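Local coordinates for protein putative fructose-aminoacid-6-phosphate deglycase (Bacillus subtilis, PDB 3EUA) that converts a range of fructosamine 6-phosphates to glucose 6-phosphate and a free amino acid, at residues L72-N86 / G101-L115. Numbering follows the deposited sequence.
Sequences LGEKSLVILCSHSGN and GALTIAMTFKPESPL
Six backbone hydrogen bonds, from Leu103 N-Ser76 O to Ser82 N-Met107 O, zip strands 76-82 and 103-108 into parallel neighbours. They are the two strands of a right-handed beta-alpha-beta crossover through helix 88-99, in the first SIS domain. The shortest, Val78 N to Leu103 O and Met107 N to Leu80 O, are both 2.8 Å. Beyond the strands His83 O accepts Phe109 N (3.0 Å), and Gly85 O takes Leu115 N at the start of helix 114-118. Thr108 OG1, anti to its own N (chi1 -174°), faces Ser82 O and His83 O, at 2.8 and 3.1 Å, one proton for two acceptors. The His83 ring lies alongside Phe109, nearly parallel but slid so far that Phe109 CB, not the phenyl ring, sits over one imidazole face, toward its rim, while ND1 bonds Tyr125 OH. An alanine in place of His83 would probably leave Tyr125 without this partner and take away the ring that Phe109 CB rests on. Leu77, Ile79 and Cys81 pair with Leu103, Ile105 and Met107 on the face packed against helix 137-153, where Ile79 CG1 meets Ile105 CG2 at 3.7 Å. On the other face, Leu115 CD2 presses tightly on Ser82 CB, 3.4 Å away.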
loop_
_atom_site.group_PDB
_atom_site.type_symbol
_atom_site.label_atom_id
_atom_site.label_comp_id
_atom_site.label_asym_id
_atom_site.label_seq_id
_atom_site.Cartn_x
_atom_site.Cartn_y
_atom_site.Cartn_z
ATOM N N LEU A 72 3.871 -12.149 -14.935
ATOM C CA LEU A 72 5.172 -12.648 -14.494
ATOM C C LEU A 72 5.652 -13.706 -15.472
ATOM O O LEU A 72 4.962 -14.697 -15.705
ATOM C CB LEU A 72 5.096 -13.290 -13.104
ATOM C CG LEU A 72 6.372 -13.939 -12.525
ATOM C CD1 LEU A 72 7.470 -12.947 -12.418
ATOM C CD2 LEU A 72 6.074 -14.581 -11.161
ATOM N N GLY A 73 6.856 -13.527 -16.008
ATOM C CA GLY A 73 7.390 -14.491 -16.942
ATOM C C GLY A 73 8.776 -14.173 -17.449
ATOM O O GLY A 73 9.544 -13.486 -16.803
ATOM N N GLU A 74 9.066 -14.644 -18.658
ATOM C CA GLU A 74 10.387 -14.481 -19.272
ATOM C C GLU A 74 10.843 -13.056 -19.528
ATOM O O GLU A 74 12.041 -12.821 -19.688
ATOM C CB GLU A 74 10.462 -15.261 -20.576
ATOM C CG GLU A 74 10.440 -16.776 -20.354
ATOM C CD GLU A 74 10.382 -17.557 -21.653
ATOM O OE1 GLU A 74 9.869 -16.987 -22.653
ATOM O OE2 GLU A 74 10.837 -18.742 -21.677
ATOM N N LYS A 75 9.912 -12.116 -19.581
ATOM C CA LYS A 75 10.270 -10.716 -19.790
ATOM C C LYS A 75 10.216 -9.947 -18.475
ATOM O O LYS A 75 10.191 -8.725 -18.484
ATOM C CB LYS A 75 9.356 -10.075 -20.814
ATOM C CG LYS A 75 9.472 -10.723 -22.195
ATOM C CD LYS A 75 8.386 -10.206 -23.097
ATOM C CE LYS A 75 8.533 -10.754 -24.480
ATOM N NZ LYS A 75 7.454 -10.150 -25.316
ATOM N N SER A 76 10.219 -10.662 -17.341
ATOM C CA SER A 76 10.173 -10.038 -16.010
ATOM C C SER A 76 11.529 -10.027 -15.331
ATOM O O SER A 76 12.293 -10.950 -15.484
ATOM C CB SER A 76 9.208 -10.805 -15.074
ATOM O OG SER A 76 7.854 -10.820 -15.524
ATOM N N LEU A 77 11.770 -8.971 -14.553
ATOM C CA LEU A 77 12.913 -8.827 -13.692
ATOM C C LEU A 77 12.314 -8.803 -12.289
ATOM O O LEU A 77 11.369 -8.009 -12.044
ATOM C CB LEU A 77 13.590 -7.492 -13.912
ATOM C CG LEU A 77 14.723 -7.100 -12.975
ATOM C CD1 LEU A 77 15.803 -8.155 -13.002
ATOM C CD2 LEU A 77 15.271 -5.697 -13.345
ATOM N N VAL A 78 12.803 -9.652 -11.386
ATOM C CA VAL A 78 12.299 -9.672 -10.012
ATOM C C VAL A 78 13.476 -9.328 -9.098
ATOM O O VAL A 78 14.510 -9.962 -9.150
ATOM C CB VAL A 78 11.624 -11.004 -9.675
ATOM C CG1 VAL A 78 11.102 -11.016 -8.243
ATOM C CG2 VAL A 78 10.454 -11.272 -10.647
ATOM N N ILE A 79 13.320 -8.284 -8.300
ATOM C CA ILE A 79 14.347 -7.845 -7.395
ATOM C C ILE A 79 13.875 -8.225 -6.000
ATOM O O ILE A 79 12.784 -7.793 -5.579
ATOM C CB ILE A 79 14.562 -6.321 -7.457
ATOM C CG1 ILE A 79 15.016 -5.880 -8.849
ATOM C CG2 ILE A 79 15.615 -5.887 -6.407
ATOM C CD1 ILE A 79 15.083 -4.397 -9.033
ATOM N N LEU A 80 14.670 -9.053 -5.317
ATOM C CA LEU A 80 14.338 -9.519 -3.974
ATOM C C LEU A 80 15.368 -9.064 -2.939
ATOM O O LEU A 80 16.529 -8.767 -3.268
ATOM C CB LEU A 80 14.174 -11.047 -3.938
ATOM C CG LEU A 80 13.237 -11.623 -5.006
ATOM C CD1 LEU A 80 14.028 -12.274 -6.178
ATOM C CD2 LEU A 80 12.306 -12.609 -4.377
ATOM N N CYS A 81 14.940 -8.997 -1.688
ATOM C CA CYS A 81 15.835 -8.615 -0.614
ATOM C C CYS A 81 15.474 -9.329 0.679
ATOM O O CYS A 81 14.294 -9.462 1.014
ATOM C CB CYS A 81 15.788 -7.112 -0.402
ATOM S SG CYS A 81 16.961 -6.585 0.855
ATOM N N SER A 82 16.499 -9.786 1.381
ATOM C CA SER A 82 16.391 -10.427 2.683
ATOM C C SER A 82 17.727 -10.240 3.360
ATOM O O SER A 82 18.741 -10.692 2.835
ATOM C CB SER A 82 16.113 -11.927 2.580
ATOM O OG SER A 82 16.135 -12.529 3.882
ATOM N N HIS A 83 17.735 -9.680 4.553
ATOM C CA HIS A 83 18.980 -9.440 5.238
ATOM C C HIS A 83 19.742 -10.732 5.529
ATOM O O HIS A 83 20.860 -10.949 5.082
ATOM C CB HIS A 83 18.668 -8.680 6.510
ATOM C CG HIS A 83 19.885 -8.245 7.234
ATOM N ND1 HIS A 83 20.622 -7.155 6.837
ATOM C CD2 HIS A 83 20.532 -8.778 8.290
ATOM C CE1 HIS A 83 21.648 -7.011 7.649
ATOM N NE2 HIS A 83 21.620 -7.984 8.538
ATOM N N SER A 84 19.093 -11.626 6.250
ATOM C CA SER A 84 19.700 -12.900 6.596
ATOM C C SER A 84 19.777 -13.814 5.400
ATOM O O SER A 84 20.582 -14.728 5.373
ATOM C CB SER A 84 18.861 -13.635 7.662
ATOM O OG SER A 84 17.577 -14.087 7.166
ATOM N N GLY A 85 18.897 -13.593 4.426
ATOM C CA GLY A 85 18.804 -14.453 3.263
ATOM C C GLY A 85 18.043 -15.747 3.585
ATOM O O GLY A 85 17.979 -16.652 2.749
ATOM N N ASN A 86 17.457 -15.824 4.784
ATOM C CA ASN A 86 16.713 -17.003 5.234
ATOM C C ASN A 86 15.193 -16.832 5.196
ATOM O O ASN A 86 14.477 -17.825 5.305
ATOM C CB ASN A 86 17.074 -17.386 6.678
ATOM C CG ASN A 86 18.458 -18.007 6.828
ATOM O OD1 ASN A 86 19.019 -18.610 5.904
ATOM N ND2 ASN A 86 18.997 -17.909 8.045
ATOM N N GLY A 101 10.688 -18.369 -15.471
ATOM C CA GLY A 101 11.567 -17.802 -16.498
ATOM C C GLY A 101 11.999 -16.362 -16.238
ATOM O O GLY A 101 12.675 -15.750 -17.053
ATOM N N ALA A 102 11.644 -15.810 -15.088
ATOM C CA ALA A 102 12.033 -14.441 -14.782
ATOM C C ALA A 102 13.521 -14.336 -14.432
ATOM O O ALA A 102 14.149 -15.306 -13.982
ATOM C CB ALA A 102 11.189 -13.879 -13.637
ATOM N N LEU A 103 14.071 -13.148 -14.697
ATOM C CA LEU A 103 15.432 -12.810 -14.339
ATOM C C LEU A 103 15.336 -12.389 -12.874
ATOM O O LEU A 103 14.513 -11.540 -12.526
ATOM C CB LEU A 103 15.939 -11.650 -15.194
ATOM C CG LEU A 103 17.322 -11.064 -14.898
ATOM C CD1 LEU A 103 18.412 -12.112 -15.057
ATOM C CD2 LEU A 103 17.547 -9.865 -15.826
ATOM N N THR A 104 16.147 -12.996 -12.013
ATOM C CA THR A 104 16.104 -12.710 -10.588
ATOM C C THR A 104 17.412 -12.210 -10.029
ATOM O O THR A 104 18.476 -12.752 -10.323
ATOM C CB THR A 104 15.703 -13.980 -9.762
ATOM O OG1 THR A 104 16.567 -15.069 -10.070
ATOM C CG2 THR A 104 14.277 -14.377 -10.052
ATOM N N ILE A 105 17.312 -11.171 -9.206
ATOM C CA ILE A 105 18.462 -10.627 -8.531
ATOM C C ILE A 105 18.063 -10.444 -7.068
ATOM O O ILE A 105 17.050 -9.826 -6.782
ATOM C CB ILE A 105 18.939 -9.311 -9.152
ATOM C CG1 ILE A 105 20.152 -8.808 -8.362
ATOM C CG2 ILE A 105 17.775 -8.293 -9.169
ATOM C CD1 ILE A 105 21.036 -7.772 -9.061
ATOM N N ALA A 106 18.857 -11.007 -6.160
ATOM C CA ALA A 106 18.603 -10.922 -4.756
ATOM C C ALA A 106 19.676 -10.119 -4.059
ATOM O O ALA A 106 20.864 -10.272 -4.373
ATOM C CB ALA A 106 18.550 -12.357 -4.161
HETATM N N MSE A 107 19.237 -9.237 -3.157
HETATM C CA MSE A 107 20.109 -8.487 -2.306
HETATM C C MSE A 107 20.084 -9.160 -0.933
HETATM O O MSE A 107 19.026 -9.622 -0.488
HETATM C CB MSE A 107 19.618 -7.077 -2.154
HETATM C CG MSE A 107 19.506 -6.341 -3.440
HETATM SE SE MSE A 107 18.798 -4.569 -3.068
HETATM C CE MSE A 107 20.078 -4.076 -2.017
ATOM N N THR A 108 21.236 -9.256 -0.269
ATOM C CA THR A 108 21.297 -9.842 1.030
ATOM C C THR A 108 22.586 -9.423 1.733
ATOM O O THR A 108 23.504 -8.909 1.106
ATOM C CB THR A 108 21.201 -11.370 0.897
ATOM O OG1 THR A 108 21.128 -11.961 2.194
ATOM C CG2 THR A 108 22.406 -11.956 0.076
ATOM N N PHE A 109 22.630 -9.614 3.039
ATOM C CA PHE A 109 23.832 -9.370 3.816
ATOM C C PHE A 109 24.635 -10.681 3.882
ATOM O O PHE A 109 25.835 -10.665 4.165
ATOM C CB PHE A 109 23.407 -8.869 5.206
ATOM C CG PHE A 109 24.542 -8.536 6.132
ATOM C CD1 PHE A 109 25.399 -7.510 5.825
ATOM C CD2 PHE A 109 24.697 -9.206 7.353
ATOM C CE1 PHE A 109 26.440 -7.170 6.688
ATOM C CE2 PHE A 109 25.706 -8.878 8.212
ATOM C CZ PHE A 109 26.595 -7.853 7.878
ATOM N N LYS A 110 23.988 -11.804 3.559
ATOM C CA LYS A 110 24.632 -13.127 3.638
ATOM C C LYS A 110 24.654 -13.878 2.306
ATOM O O LYS A 110 23.650 -14.455 1.909
ATOM C CB LYS A 110 23.960 -13.930 4.730
ATOM C CG LYS A 110 24.052 -13.172 6.026
ATOM C CD LYS A 110 23.805 -14.002 7.202
ATOM C CE LYS A 110 23.878 -13.153 8.437
ATOM N NZ LYS A 110 23.779 -14.005 9.612
ATOM N N PRO A 111 25.793 -13.823 1.587
ATOM C CA PRO A 111 25.944 -14.540 0.319
ATOM C C PRO A 111 25.864 -16.094 0.306
ATOM O O PRO A 111 25.651 -16.632 -0.775
ATOM C CB PRO A 111 27.299 -14.038 -0.218
ATOM C CG PRO A 111 28.013 -13.547 0.959
ATOM C CD PRO A 111 26.962 -12.954 1.838
ATOM N N GLU A 112 25.988 -16.783 1.441
ATOM C CA GLU A 112 25.898 -18.244 1.473
ATOM C C GLU A 112 24.464 -18.673 1.865
ATOM O O GLU A 112 24.195 -19.850 2.124
ATOM C CB GLU A 112 26.960 -18.754 2.476
ATOM C CG GLU A 112 28.412 -18.192 2.241
ATOM C CD GLU A 112 29.457 -18.414 3.435
ATOM O OE1 GLU A 112 30.335 -17.494 3.634
ATOM O OE2 GLU A 112 29.398 -19.451 4.165
ATOM N N SER A 113 23.531 -17.726 1.860
ATOM C CA SER A 113 22.160 -17.989 2.277
ATOM C C SER A 113 21.295 -18.681 1.243
ATOM O O SER A 113 21.612 -18.653 0.062
ATOM C CB SER A 113 21.506 -16.657 2.582
ATOM O OG SER A 113 21.397 -15.892 1.400
ATOM N N PRO A 114 20.200 -19.323 1.687
ATOM C CA PRO A 114 19.205 -19.930 0.801
ATOM C C PRO A 114 18.672 -18.977 -0.298
ATOM O O PRO A 114 18.487 -19.400 -1.427
ATOM C CB PRO A 114 18.106 -20.333 1.767
ATOM C CG PRO A 114 18.809 -20.626 3.001
ATOM C CD PRO A 114 19.893 -19.604 3.095
ATOM N N LEU A 115 18.446 -17.705 0.011
ATOM C CA LEU A 115 17.977 -16.758 -1.005
ATOM C C LEU A 115 19.032 -16.599 -2.105
ATOM O O LEU A 115 18.713 -16.604 -3.305
ATOM C CB LEU A 115 17.664 -15.395 -0.391
ATOM C CG LEU A 115 17.270 -14.283 -1.375
ATOM C CD1 LEU A 115 16.064 -14.685 -2.318
ATOM C CD2 LEU A 115 16.964 -13.042 -0.569
#